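Local coordinates for protein 2-nitropropane dioxygenase (PDB 3BW2) that probably catalyses the FMN-dependent, oxygen-consuming oxidative denitrification of alkyl nitronates, and so may detoxify propionate 3-nitronate, at residues Q52-K55 / R56-L60; V82-Y85 / A86-A90; P295-H298 / H299-P303; E330-A333 / G334-V337. All coordinates share one frame; numbering follows the deposited sequence.

All four contacts are local, along a helix or at its start, in one flavoprotein of TIM-barrel type, and they follow one another along the chain without overlap. Interactions 2 and 3 are the pair that touch: their centres lie 11 Å apart, and Tyr-85 CE2 packs 3.6 Å from Val-297 CG1 while Leu-89 CD1 meets Thr-301 CG2. Interactions 1 and 4 stand apart from them and from each other; their centres are 20 Å apart and their nearest atoms about 11 Å. Side chains of interactions 1, 3 and 4 (Glu-53, His-298 and Leu-336) each come within about 10 Å of the bound FMN, whereas interaction 2 lies away from the flavin site.

Interaction 1 of 4, residues Q52-K55 / R56-L60; sequences QEIK and RLRGL
Ile-54 and Arg-58, one helical turn apart, run side by side and point the same way. The methyl CG2 of Ile-54 lies over one face of the Arg-58 guanidinium, 3.6 Å above its plane and over the centre of the group, with CG2 3.7 Å from CZ. This is an apolar cover on a flat cation, and it leaves the in-plane N-H groups to other partners. Two torsions bring the groups together: Ile-54 places CG2 trans to its own backbone N, while Arg-58 carries CG trans to its carbonyl carbon (chi1 -75°) and then runs extended to NE. On the way the arginine chain passes the helix backbone, its CG 3.4 Å from Ile-54 O. That same oxygen accepts Arg-58 N at 3.1 Å, so one carbonyl holds the turn and borders the side chain. The neighbouring turn is set by Leu-57 N to Glu-53 O, 2.8 Å and nearly straight at 168°, and by Arg-56 N to Gln-52 O. Gly-59 N to Lys-55 O is longer, 3.3 Å, and more bent. The polar end of Arg-58 is fixed by a salt bridge from NH1 to Asp-121. A leucine here would probably leave Asp-121 without its charged mate and Ile-54 CG2 without the flat group it covers. Helix 47-60 belongs to a beta-alpha-beta unit between strands 38-41 and 65-70: Ile-54 and Leu-57 pack on Leu-40 and Phe-65, and Leu-57 also meets Ala-29 of helix 25-33.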
ATOM      1  N   GLN A  52      -7.786  34.096 -10.608  1.00 22.95           N
ATOM      2  CA  GLN A  52      -6.569  34.800 -10.994  1.00 24.46           C
ATOM      3  C   GLN A  52      -5.496  33.824 -11.466  1.00 23.36           C
ATOM      4  O   GLN A  52      -4.775  34.107 -12.423  1.00 23.07           O
ATOM      5  CB  GLN A  52      -6.029  35.637  -9.829  1.00 27.19           C
ATOM      6  CG  GLN A  52      -6.995  36.703  -9.328  1.00 34.12           C
ATOM      7  CD  GLN A  52      -7.583  37.531 -10.456  1.00 38.58           C
ATOM      8  OE1 GLN A  52      -6.855  38.110 -11.261  1.00 40.29           O
ATOM      9  NE2 GLN A  52      -8.912  37.591 -10.520  1.00 42.12           N
ATOM     10  N   GLU A  53      -5.380  32.677 -10.803  1.00 21.60           N
ATOM     11  CA  GLU A  53      -4.377  31.698 -11.213  1.00 22.27           C
ATOM     12  C   GLU A  53      -4.737  31.107 -12.572  1.00 22.88           C
ATOM     13  O   GLU A  53      -3.866  30.879 -13.413  1.00 23.29           O
ATOM     14  CB  GLU A  53      -4.247  30.577 -10.181  1.00 21.86           C
ATOM     15  CG  GLU A  53      -3.630  31.000  -8.860  1.00 22.90           C
ATOM     16  CD  GLU A  53      -3.046  29.819  -8.105  1.00 24.79           C
ATOM     17  OE1 GLU A  53      -3.701  28.755  -8.070  1.00 21.00           O
ATOM     18  OE2 GLU A  53      -1.937  29.958  -7.544  1.00 24.33           O
ATOM     19  N   ILE A  54      -6.023  30.854 -12.788  1.00 22.85           N
ATOM     20  CA  ILE A  54      -6.471  30.308 -14.063  1.00 22.66           C
ATOM     21  C   ILE A  54      -6.073  31.257 -15.191  1.00 23.19           C
ATOM     22  O   ILE A  54      -5.534  30.832 -16.213  1.00 24.78           O
ATOM     23  CB  ILE A  54      -8.006  30.099 -14.071  1.00 22.93           C
ATOM     24  CG1 ILE A  54      -8.370  28.943 -13.132  1.00 21.57           C
ATOM     25  CG2 ILE A  54      -8.493  29.807 -15.484  1.00 21.09           C
ATOM     26  CD1 ILE A  54      -9.860  28.761 -12.912  1.00 21.67           C
ATOM     27  N   LYS A  55      -6.327  32.546 -15.002  1.00 24.90           N
ATOM     28  CA  LYS A  55      -5.972  33.535 -16.016  1.00 26.74           C
ATOM     29  C   LYS A  55      -4.457  33.569 -16.207  1.00 25.78           C
ATOM     30  O   LYS A  55      -3.957  33.614 -17.330  1.00 23.99           O
ATOM     31  CB  LYS A  55      -6.470  34.920 -15.603  1.00 28.47           C
ATOM     32  CG  LYS A  55      -7.982  35.065 -15.619  1.00 35.17           C
ATOM     33  CD  LYS A  55      -8.384  36.489 -15.281  1.00 39.27           C
ATOM     34  CE  LYS A  55      -9.874  36.703 -15.463  1.00 42.64           C
ATOM     35  NZ  LYS A  55     -10.261  38.127 -15.235  1.00 45.87           N
ATOM     36  N   ARG A  56      -3.736  33.544 -15.093  1.00 26.50           N
ATOM     37  CA  ARG A  56      -2.281  33.564 -15.102  1.00 27.66           C
ATOM     38  C   ARG A  56      -1.748  32.410 -15.950  1.00 26.46           C
ATOM     39  O   ARG A  56      -0.921  32.602 -16.842  1.00 27.37           O
ATOM     40  CB  ARG A  56      -1.768  33.425 -13.669  1.00 31.00           C
ATOM     41  CG  ARG A  56      -0.265  33.548 -13.497  1.00 35.54           C
ATOM     42  CD  ARG A  56       0.144  34.997 -13.300  1.00 41.35           C
ATOM     43  NE  ARG A  56       0.940  35.497 -14.417  1.00 45.65           N
ATOM     44  CZ  ARG A  56       2.150  35.044 -14.732  1.00 46.63           C
ATOM     45  NH1 ARG A  56       2.799  35.559 -15.768  1.00 48.07           N
ATOM     46  NH2 ARG A  56       2.712  34.084 -14.008  1.00 48.80           N
ATOM     47  N   LEU A  57      -2.239  31.210 -15.666  1.00 25.71           N
ATOM     48  CA  LEU A  57      -1.811  30.008 -16.371  1.00 23.08           C
ATOM     49  C   LEU A  57      -2.101  30.033 -17.872  1.00 23.15           C
ATOM     50  O   LEU A  57      -1.291  29.567 -18.669  1.00 20.54           O
ATOM     51  CB  LEU A  57      -2.470  28.785 -15.737  1.00 22.60           C
ATOM     52  CG  LEU A  57      -2.048  27.420 -16.279  1.00 22.79           C
ATOM     53  CD1 LEU A  57      -0.527  27.271 -16.204  1.00 21.21           C
ATOM     54  CD2 LEU A  57      -2.738  26.336 -15.470  1.00 20.57           C
ATOM     55  N   ARG A  58      -3.259  30.565 -18.255  1.00 22.91           N
ATOM     56  CA  ARG A  58      -3.616  30.642 -19.666  1.00 23.86           C
ATOM     57  C   ARG A  58      -2.623  31.527 -20.410  1.00 24.62           C
ATOM     58  O   ARG A  58      -2.421  31.375 -21.615  1.00 26.11           O
ATOM     59  CB  ARG A  58      -5.036  31.186 -19.826  1.00 25.03           C
ATOM     60  CG  ARG A  58      -6.115  30.170 -19.477  1.00 25.60           C
ATOM     61  CD  ARG A  58      -7.478  30.838 -19.345  1.00 28.23           C
ATOM     62  NE  ARG A  58      -8.570  29.867 -19.283  1.00 26.01           N
ATOM     63  CZ  ARG A  58      -9.809  30.165 -18.909  1.00 27.75           C
ATOM     64  NH1 ARG A  58     -10.115  31.410 -18.557  1.00 25.47           N
ATOM     65  NH2 ARG A  58     -10.744  29.222 -18.891  1.00 26.90           N
ATOM     66  N   GLY A  59      -2.004  32.447 -19.681  1.00 25.86           N
ATOM     67  CA  GLY A  59      -1.022  33.328 -20.281  1.00 24.92           C
ATOM     68  C   GLY A  59       0.334  32.648 -20.333  1.00 26.03           C
ATOM     69  O   GLY A  59       1.242  33.109 -21.023  1.00 26.57           O
ATOM     70  N   LEU A  60       0.470  31.542 -19.604  1.00 25.72           N
ATOM     71  CA  LEU A  60       1.725  30.797 -19.581  1.00 24.40           C
ATOM     72  C   LEU A  60       1.703  29.624 -20.547  1.00 24.42           C
ATOM     73  O   LEU A  60       2.734  29.249 -21.098  1.00 25.77           O
ATOM     74  CB  LEU A  60       2.019  30.298 -18.167  1.00 24.20           C
ATOM     75  CG  LEU A  60       2.217  31.422 -17.146  1.00 25.56           C
ATOM     76  CD1 LEU A  60       2.401  30.838 -15.754  1.00 24.99           C
ATOM     77  CD2 LEU A  60       3.428  32.256 -17.545  1.00 24.86           C
TER

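Interaction 2 of 4, residues V82-Y85 / A86-A90; sequences VEVY and AHQLA
Tyr-85 packs against Leu-89 four residues on, with CE2 3.9 Å from Leu-89 CD1; the leucine CG lies over one face of the ring. Val-84 CG1 lies 4.0 Å from the amide carbon CD of Gln-88, a van der Waals contact. The polar approach to the ring differs: Gln-88 OE1 comes to its edge, near the ring plane, 3.4 Å from Tyr-85 CD1, and the amide and ring planes stand 72° apart. The glutamine reaches this place because its CG is trans to the carbonyl carbon (chi1 -55°) and the chain then extends, with CG close to Val-84 O. With an alanine in place of Gln-88, the CD1 edge of Tyr-85 would probably lose its oxygen neighbour and Val-84 CG1 its amide neighbour. Among the backbone bonds, Ala-86 N to Val-82 O is 2.9 Å long, and His-87 N to Glu-83 O and Gln-88 N to Val-84 O continue the pattern. Leu-89 N to Tyr-85 O is a weak bond, bent to 120°, as the helix gives way to a turn. The Tyr-85 hydroxyl is satisfied elsewhere, by Ala-269 O. Helix 81-88 lies against two others: Tyr-85 and Leu-89 both touch Phe-282 and His-286 of helix 281-286, while Tyr-85 meets Val-297, and Ala-86 and Leu-89 meet Leu-300, on helix 296-311.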
ATOM      1  N   VAL A  82     -13.162  18.952  19.428  1.00 31.19           N
ATOM      2  CA  VAL A  82     -12.424  20.101  18.915  1.00 30.69           C
ATOM      3  C   VAL A  82     -11.935  20.984  20.057  1.00 30.81           C
ATOM      4  O   VAL A  82     -10.805  21.483  20.041  1.00 29.64           O
ATOM      5  CB  VAL A  82     -13.308  20.945  17.971  1.00 30.45           C
ATOM      6  CG1 VAL A  82     -12.570  22.203  17.546  1.00 29.21           C
ATOM      7  CG2 VAL A  82     -13.692  20.119  16.751  1.00 30.66           C
ATOM      8  N   GLU A  83     -12.797  21.173  21.050  1.00 30.91           N
ATOM      9  CA  GLU A  83     -12.471  21.988  22.212  1.00 31.27           C
ATOM     10  C   GLU A  83     -11.284  21.385  22.963  1.00 29.14           C
ATOM     11  O   GLU A  83     -10.372  22.096  23.380  1.00 27.69           O
ATOM     12  CB  GLU A  83     -13.684  22.064  23.141  1.00 35.08           C
ATOM     13  CG  GLU A  83     -13.539  23.041  24.287  1.00 39.50           C
ATOM     14  CD  GLU A  83     -14.719  22.989  25.241  1.00 42.17           C
ATOM     15  OE1 GLU A  83     -15.872  23.113  24.774  1.00 43.05           O
ATOM     16  OE2 GLU A  83     -14.492  22.827  26.459  1.00 44.92           O
ATOM     17  N   VAL A  84     -11.310  20.067  23.132  1.00 27.60           N
ATOM     18  CA  VAL A  84     -10.243  19.357  23.825  1.00 27.11           C
ATOM     19  C   VAL A  84      -8.917  19.438  23.071  1.00 26.57           C
ATOM     20  O   VAL A  84      -7.862  19.625  23.676  1.00 26.80           O
ATOM     21  CB  VAL A  84     -10.607  17.870  24.032  1.00 25.92           C
ATOM     22  CG1 VAL A  84      -9.403  17.098  24.561  1.00 27.66           C
ATOM     23  CG2 VAL A  84     -11.757  17.759  25.009  1.00 27.89           C
ATOM     24  N   TYR A  85      -8.973  19.296  21.750  1.00 25.77           N
ATOM     25  CA  TYR A  85      -7.764  19.355  20.939  1.00 24.41           C
ATOM     26  C   TYR A  85      -7.184  20.762  20.987  1.00 24.69           C
ATOM     27  O   TYR A  85      -5.969  20.937  21.107  1.00 24.16           O
ATOM     28  CB  TYR A  85      -8.075  18.962  19.492  1.00 23.14           C
ATOM     29  CG  TYR A  85      -6.848  18.647  18.669  1.00 22.39           C
ATOM     30  CD1 TYR A  85      -5.905  17.722  19.120  1.00 23.07           C
ATOM     31  CD2 TYR A  85      -6.640  19.250  17.427  1.00 22.12           C
ATOM     32  CE1 TYR A  85      -4.785  17.401  18.356  1.00 22.77           C
ATOM     33  CE2 TYR A  85      -5.524  18.937  16.652  1.00 23.48           C
ATOM     34  CZ  TYR A  85      -4.601  18.011  17.123  1.00 22.59           C
ATOM     35  OH  TYR A  85      -3.507  17.681  16.359  1.00 20.95           O
ATOM     36  N   ALA A  86      -8.056  21.762  20.899  1.00 23.84           N
ATOM     37  CA  ALA A  86      -7.626  23.155  20.949  1.00 26.16           C
ATOM     38  C   ALA A  86      -6.851  23.378  22.243  1.00 27.16           C
ATOM     39  O   ALA A  86      -5.785  23.996  22.253  1.00 27.95           O
ATOM     40  CB  ALA A  86      -8.835  24.074  20.901  1.00 25.06           C
ATOM     41  N   HIS A  87      -7.405  22.865  23.336  1.00 27.73           N
ATOM     42  CA  HIS A  87      -6.779  22.986  24.645  1.00 29.37           C
ATOM     43  C   HIS A  87      -5.375  22.385  24.613  1.00 29.17           C
ATOM     44  O   HIS A  87      -4.413  22.993  25.084  1.00 28.74           O
ATOM     45  CB  HIS A  87      -7.633  22.260  25.688  1.00 30.23           C
ATOM     46  CG  HIS A  87      -7.023  22.226  27.055  1.00 33.46           C
ATOM     47  ND1 HIS A  87      -6.779  23.367  27.791  1.00 34.20           N
ATOM     48  CD2 HIS A  87      -6.620  21.189  27.826  1.00 34.29           C
ATOM     49  CE1 HIS A  87      -6.253  23.032  28.956  1.00 34.91           C
ATOM     50  NE2 HIS A  87      -6.145  21.716  29.003  1.00 36.55           N
ATOM     51  N   GLN A  88      -5.265  21.191  24.040  1.00 28.79           N
ATOM     52  CA  GLN A  88      -3.988  20.495  23.950  1.00 29.50           C
ATOM     53  C   GLN A  88      -2.978  21.228  23.074  1.00 28.30           C
ATOM     54  O   GLN A  88      -1.784  20.934  23.119  1.00 28.70           O
ATOM     55  CB  GLN A  88      -4.208  19.078  23.417  1.00 30.17           C
ATOM     56  CG  GLN A  88      -5.208  18.276  24.238  1.00 33.56           C
ATOM     57  CD  GLN A  88      -5.530  16.931  23.619  1.00 35.90           C
ATOM     58  OE1 GLN A  88      -5.801  16.836  22.421  1.00 37.38           O
ATOM     59  NE2 GLN A  88      -5.516  15.883  24.437  1.00 34.63           N
ATOM     60  N   LEU A  89      -3.455  22.181  22.278  1.00 27.22           N
ATOM     61  CA  LEU A  89      -2.574  22.952  21.401  1.00 25.62           C
ATOM     62  C   LEU A  89      -2.170  24.292  22.015  1.00 25.08           C
ATOM     63  O   LEU A  89      -1.462  25.077  21.382  1.00 24.37           O
ATOM     64  CB  LEU A  89      -3.252  23.203  20.049  1.00 25.08           C
ATOM     65  CG  LEU A  89      -3.509  21.987  19.157  1.00 26.31           C
ATOM     66  CD1 LEU A  89      -4.258  22.420  17.905  1.00 25.72           C
ATOM     67  CD2 LEU A  89      -2.183  21.330  18.789  1.00 24.20           C
ATOM     68  N   ALA A  90      -2.616  24.555  23.242  1.00 23.55           N
ATOM     69  CA  ALA A  90      -2.293  25.813  23.910  1.00 25.02           C
ATOM     70  C   ALA A  90      -0.787  26.052  23.946  1.00 24.97           C
ATOM     71  O   ALA A  90      -0.329  27.179  23.761  1.00 25.68           O
ATOM     72  CB  ALA A  90      -2.855  25.818  25.325  1.00 25.57           C
TER

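Interaction 3 of 4, residues P295-H298 / H299-P303; sequences PDVH and HLTSP
His-298 and His-299 form an offset edge-to-face pair, the edge of His-298 directed at the face of His-299, with ring centroids 5.6 Å apart and planes at 71°. Different first torsions let adjacent rings meet: His-298 swings CG trans to its backbone N (chi1 169°), while His-299 keeps CG beside its own N (chi1 -63°). Their ND1 atoms come to 3.9 Å, and His-298 ND1 is buried here without a polar partner in the model. His-299 also lies alongside Pro-295, pointing the same way; Pro-295 CG is 3.5 Å from His-299 NE2. The carbonyl oxygen of Pro-295 stands over a face of the imidazole, 3.3 Å from His-299 CD2, and also accepts His-299 N at 2.9 Å, almost in line with its C=O bond. The ring is further anchored by His-299 NE2, which bonds to Gly-106 O. One turn on, Val-297 CG1 and Thr-301 CG2 meet more loosely at 4.1 Å. His-298 also stacks with Tyr-44, and its side chain is about 8 Å from that of Ala-19, an FMN-binding residue. The arrangement is a helix N-terminus, with Pro-295, preceded by a cis peptide, at the N-cap position; this first turn of helix 296-311 lies near the flavin site of the TIM-barrel enzyme.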
ATOM      1  N   PRO A 295     -13.160  20.792   8.262  1.00 24.36           N
ATOM      2  CA  PRO A 295     -11.850  21.445   8.281  1.00 23.53           C
ATOM      3  C   PRO A 295     -11.609  22.184   9.594  1.00 23.01           C
ATOM      4  O   PRO A 295     -10.701  23.008   9.692  1.00 21.81           O
ATOM      5  CB  PRO A 295     -11.938  22.398   7.100  1.00 23.83           C
ATOM      6  CG  PRO A 295     -13.355  22.883   7.215  1.00 25.78           C
ATOM      7  CD  PRO A 295     -14.134  21.608   7.510  1.00 24.30           C
ATOM      8  N   ASP A 296     -12.429  21.883  10.596  1.00 23.01           N
ATOM      9  CA  ASP A 296     -12.319  22.524  11.906  1.00 23.28           C
ATOM     10  C   ASP A 296     -10.880  22.552  12.419  1.00 23.01           C
ATOM     11  O   ASP A 296     -10.356  23.611  12.770  1.00 21.14           O
ATOM     12  CB  ASP A 296     -13.202  21.796  12.922  1.00 26.39           C
ATOM     13  CG  ASP A 296     -14.674  21.809  12.536  1.00 27.73           C
ATOM     14  OD1 ASP A 296     -15.015  21.289  11.452  1.00 30.72           O
ATOM     15  OD2 ASP A 296     -15.488  22.339  13.320  1.00 28.91           O
ATOM     16  N   VAL A 297     -10.247  21.383  12.471  1.00 20.91           N
ATOM     17  CA  VAL A 297      -8.872  21.294  12.951  1.00 20.00           C
ATOM     18  C   VAL A 297      -7.927  22.062  12.034  1.00 19.31           C
ATOM     19  O   VAL A 297      -6.993  22.718  12.499  1.00 19.24           O
ATOM     20  CB  VAL A 297      -8.424  19.818  13.068  1.00 20.67           C
ATOM     21  CG1 VAL A 297      -6.962  19.742  13.467  1.00 17.03           C
ATOM     22  CG2 VAL A 297      -9.291  19.105  14.104  1.00 18.36           C
ATOM     23  N   HIS A 298      -8.180  21.995  10.730  1.00 20.52           N
ATOM     24  CA  HIS A 298      -7.353  22.715   9.771  1.00 22.33           C
ATOM     25  C   HIS A 298      -7.339  24.213  10.080  1.00 22.47           C
ATOM     26  O   HIS A 298      -6.281  24.846  10.063  1.00 20.95           O
ATOM     27  CB  HIS A 298      -7.862  22.487   8.344  1.00 22.50           C
ATOM     28  CG  HIS A 298      -7.235  23.397   7.336  1.00 24.91           C
ATOM     29  ND1 HIS A 298      -7.772  24.623   7.005  1.00 26.71           N
ATOM     30  CD2 HIS A 298      -6.088  23.284   6.626  1.00 23.83           C
ATOM     31  CE1 HIS A 298      -6.982  25.227   6.135  1.00 25.47           C
ATOM     32  NE2 HIS A 298      -5.954  24.435   5.889  1.00 28.44           N
ATOM     33  N   HIS A 299      -8.512  24.780  10.358  1.00 23.57           N
ATOM     34  CA  HIS A 299      -8.605  26.205  10.682  1.00 23.82           C
ATOM     35  C   HIS A 299      -7.867  26.473  11.987  1.00 23.61           C
ATOM     36  O   HIS A 299      -7.161  27.472  12.138  1.00 22.88           O
ATOM     37  CB  HIS A 299     -10.063  26.635  10.868  1.00 24.93           C
ATOM     38  CG  HIS A 299     -10.904  26.500   9.639  1.00 28.18           C
ATOM     39  ND1 HIS A 299     -10.521  27.003   8.414  1.00 29.66           N
ATOM     40  CD2 HIS A 299     -12.127  25.950   9.455  1.00 27.85           C
ATOM     41  CE1 HIS A 299     -11.473  26.768   7.529  1.00 30.01           C
ATOM     42  NE2 HIS A 299     -12.459  26.132   8.135  1.00 29.33           N
ATOM     43  N   LEU A 300      -8.049  25.561  12.931  1.00 23.85           N
ATOM     44  CA  LEU A 300      -7.440  25.664  14.245  1.00 24.84           C
ATOM     45  C   LEU A 300      -5.912  25.769  14.204  1.00 24.73           C
ATOM     46  O   LEU A 300      -5.324  26.618  14.879  1.00 25.51           O
ATOM     47  CB  LEU A 300      -7.851  24.448  15.075  1.00 27.10           C
ATOM     48  CG  LEU A 300      -7.704  24.493  16.594  1.00 29.68           C
ATOM     49  CD1 LEU A 300      -8.653  25.538  17.173  1.00 28.93           C
ATOM     50  CD2 LEU A 300      -8.018  23.115  17.169  1.00 29.63           C
ATOM     51  N   THR A 301      -5.275  24.922  13.400  1.00 22.82           N
ATOM     52  CA  THR A 301      -3.812  24.889  13.314  1.00 21.36           C
ATOM     53  C   THR A 301      -3.164  25.769  12.251  1.00 21.23           C
ATOM     54  O   THR A 301      -1.951  25.987  12.286  1.00 18.92           O
ATOM     55  CB  THR A 301      -3.307  23.458  13.059  1.00 20.39           C
ATOM     56  OG1 THR A 301      -3.665  23.059  11.730  1.00 18.66           O
ATOM     57  CG2 THR A 301      -3.919  22.485  14.059  1.00 20.00           C
ATOM     58  N   SER A 302      -3.958  26.263  11.308  1.00 21.81           N
ATOM     59  CA  SER A 302      -3.421  27.086  10.230  1.00 22.24           C
ATOM     60  C   SER A 302      -2.432  28.149  10.708  1.00 22.96           C
ATOM     61  O   SER A 302      -1.352  28.291  10.135  1.00 21.57           O
ATOM     62  CB  SER A 302      -4.554  27.744   9.446  1.00 23.30           C
ATOM     63  OG  SER A 302      -4.018  28.458   8.348  1.00 29.33           O
ATOM     64  N   PRO A 303      -2.791  28.917  11.756  1.00 23.73           N
ATOM     65  CA  PRO A 303      -1.896  29.956  12.275  1.00 23.78           C
ATOM     66  C   PRO A 303      -0.592  29.359  12.807  1.00 23.36           C
ATOM     67  O   PRO A 303       0.474  29.951  12.666  1.00 23.35           O
ATOM     68  CB  PRO A 303      -2.721  30.601  13.386  1.00 24.39           C
ATOM     69  CG  PRO A 303      -4.129  30.406  12.920  1.00 25.49           C
ATOM     70  CD  PRO A 303      -4.101  28.982  12.428  1.00 24.78           C
TER

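Interaction 4 of 4, residues E330-A333 / G334-V337; sequences ELPA and GRLV
The backbone turns from an extended loop into a helix at Pro-332, the N-cap residue, whose carbonyl oxygen accepts Leu-336 N at 3.0 Å in the carbonyl plane and, weakly, Arg-335 N. Val-337 N to Ala-333 O, also 3.0 Å, closes the next turn. Leu-331, just ahead of the helix, reaches forward to it: its CD1 presses on Leu-336 CB at 3.4 Å, tighter than usual van der Waals contact, and the two side chains cross at about a right angle. Leu-331 CG sits between its backbone N and carbonyl carbon, with chi1 38° and chi2 55° carrying CD1 to Leu-336. Pro-332 and Arg-335 instead lie side by side, the proline ring against the arginine's aliphatic CG, with Pro-332 CB to Arg-335 CG 3.8 Å. The arginine chain bends beyond CG, and its NE forms a salt bridge with Glu-338. Ala-333 N is bonded to the carboxylate of Glu-245. Around the start of helix 333-350, Ala-333, Leu-336 and Val-337 all pack on Phe-240 of helix 238-241, and Ala-333 also touches Leu-27 and Ala-30 of helix 25-33.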
ATOM      1  N   GLU A 330      15.232  17.118  -7.253  1.00 26.43           N
ATOM      2  CA  GLU A 330      15.160  18.574  -7.343  1.00 28.21           C
ATOM      3  C   GLU A 330      15.691  19.127  -8.658  1.00 28.25           C
ATOM      4  O   GLU A 330      16.899  19.235  -8.858  1.00 28.01           O
ATOM      5  CB  GLU A 330      15.938  19.211  -6.190  1.00 31.11           C
ATOM      6  CG  GLU A 330      15.474  18.791  -4.806  1.00 35.31           C
ATOM      7  CD  GLU A 330      16.386  19.316  -3.711  1.00 39.95           C
ATOM      8  OE1 GLU A 330      17.597  19.006  -3.745  1.00 41.92           O
ATOM      9  OE2 GLU A 330      15.896  20.037  -2.817  1.00 41.52           O
ATOM     10  N   LEU A 331      14.777  19.493  -9.545  1.00 27.30           N
ATOM     11  CA  LEU A 331      15.131  20.044 -10.845  1.00 25.60           C
ATOM     12  C   LEU A 331      13.879  20.680 -11.420  1.00 23.32           C
ATOM     13  O   LEU A 331      12.816  20.590 -10.813  1.00 21.53           O
ATOM     14  CB  LEU A 331      15.635  18.927 -11.766  1.00 28.59           C
ATOM     15  CG  LEU A 331      14.941  17.564 -11.691  1.00 29.69           C
ATOM     16  CD1 LEU A 331      13.456  17.705 -11.900  1.00 32.70           C
ATOM     17  CD2 LEU A 331      15.536  16.649 -12.745  1.00 33.16           C
ATOM     18  N   PRO A 332      13.984  21.341 -12.587  1.00 22.18           N
ATOM     19  CA  PRO A 332      12.796  21.968 -13.180  1.00 21.40           C
ATOM     20  C   PRO A 332      11.739  20.903 -13.464  1.00 19.77           C
ATOM     21  O   PRO A 332      12.070  19.782 -13.859  1.00 19.20           O
ATOM     22  CB  PRO A 332      13.337  22.596 -14.465  1.00 20.33           C
ATOM     23  CG  PRO A 332      14.769  22.909 -14.108  1.00 22.50           C
ATOM     24  CD  PRO A 332      15.196  21.666 -13.365  1.00 21.19           C
ATOM     25  N   ALA A 333      10.473  21.254 -13.257  1.00 18.27           N
ATOM     26  CA  ALA A 333       9.379  20.317 -13.490  1.00 17.78           C
ATOM     27  C   ALA A 333       9.390  19.777 -14.919  1.00 18.68           C
ATOM     28  O   ALA A 333       9.103  18.600 -15.147  1.00 17.58           O
ATOM     29  CB  ALA A 333       8.048  20.990 -13.193  1.00 17.28           C
ATOM     30  N   GLY A 334       9.718  20.641 -15.877  1.00 18.88           N
ATOM     31  CA  GLY A 334       9.762  20.215 -17.265  1.00 18.00           C
ATOM     32  C   GLY A 334      10.799  19.125 -17.489  1.00 18.70           C
ATOM     33  O   GLY A 334      10.573  18.188 -18.256  1.00 17.19           O
ATOM     34  N   ARG A 335      11.940  19.243 -16.817  1.00 17.24           N
ATOM     35  CA  ARG A 335      12.992  18.249 -16.956  1.00 18.09           C
ATOM     36  C   ARG A 335      12.578  16.952 -16.260  1.00 18.83           C
ATOM     37  O   ARG A 335      12.940  15.863 -16.698  1.00 18.56           O
ATOM     38  CB  ARG A 335      14.309  18.778 -16.371  1.00 17.24           C
ATOM     39  CG  ARG A 335      14.756  20.140 -16.928  1.00 18.71           C
ATOM     40  CD  ARG A 335      14.657  20.232 -18.456  1.00 18.67           C
ATOM     41  NE  ARG A 335      15.500  19.265 -19.157  1.00 20.28           N
ATOM     42  CZ  ARG A 335      16.809  19.397 -19.377  1.00 21.39           C
ATOM     43  NH1 ARG A 335      17.466  20.470 -18.954  1.00 20.62           N
ATOM     44  NH2 ARG A 335      17.464  18.449 -20.035  1.00 18.20           N
ATOM     45  N   LEU A 336      11.809  17.068 -15.180  1.00 20.76           N
ATOM     46  CA  LEU A 336      11.343  15.882 -14.459  1.00 20.90           C
ATOM     47  C   LEU A 336      10.389  15.084 -15.347  1.00 20.90           C
ATOM     48  O   LEU A 336      10.382  13.853 -15.322  1.00 20.52           O
ATOM     49  CB  LEU A 336      10.623  16.273 -13.161  1.00 19.50           C
ATOM     50  CG  LEU A 336       9.958  15.107 -12.418  1.00 20.06           C
ATOM     51  CD1 LEU A 336      11.015  14.078 -12.007  1.00 19.39           C
ATOM     52  CD2 LEU A 336       9.215  15.633 -11.199  1.00 18.63           C
ATOM     53  N   VAL A 337       9.574  15.790 -16.126  1.00 20.22           N
ATOM     54  CA  VAL A 337       8.645  15.118 -17.023  1.00 18.79           C
ATOM     55  C   VAL A 337       9.455  14.352 -18.064  1.00 20.65           C
ATOM     56  O   VAL A 337       9.124  13.215 -18.405  1.00 20.03           O
ATOM     57  CB  VAL A 337       7.713  16.125 -17.732  1.00 19.34           C
ATOM     58  CG1 VAL A 337       6.901  15.411 -18.807  1.00 15.43           C
ATOM     59  CG2 VAL A 337       6.778  16.776 -16.710  1.00 15.92           C
TER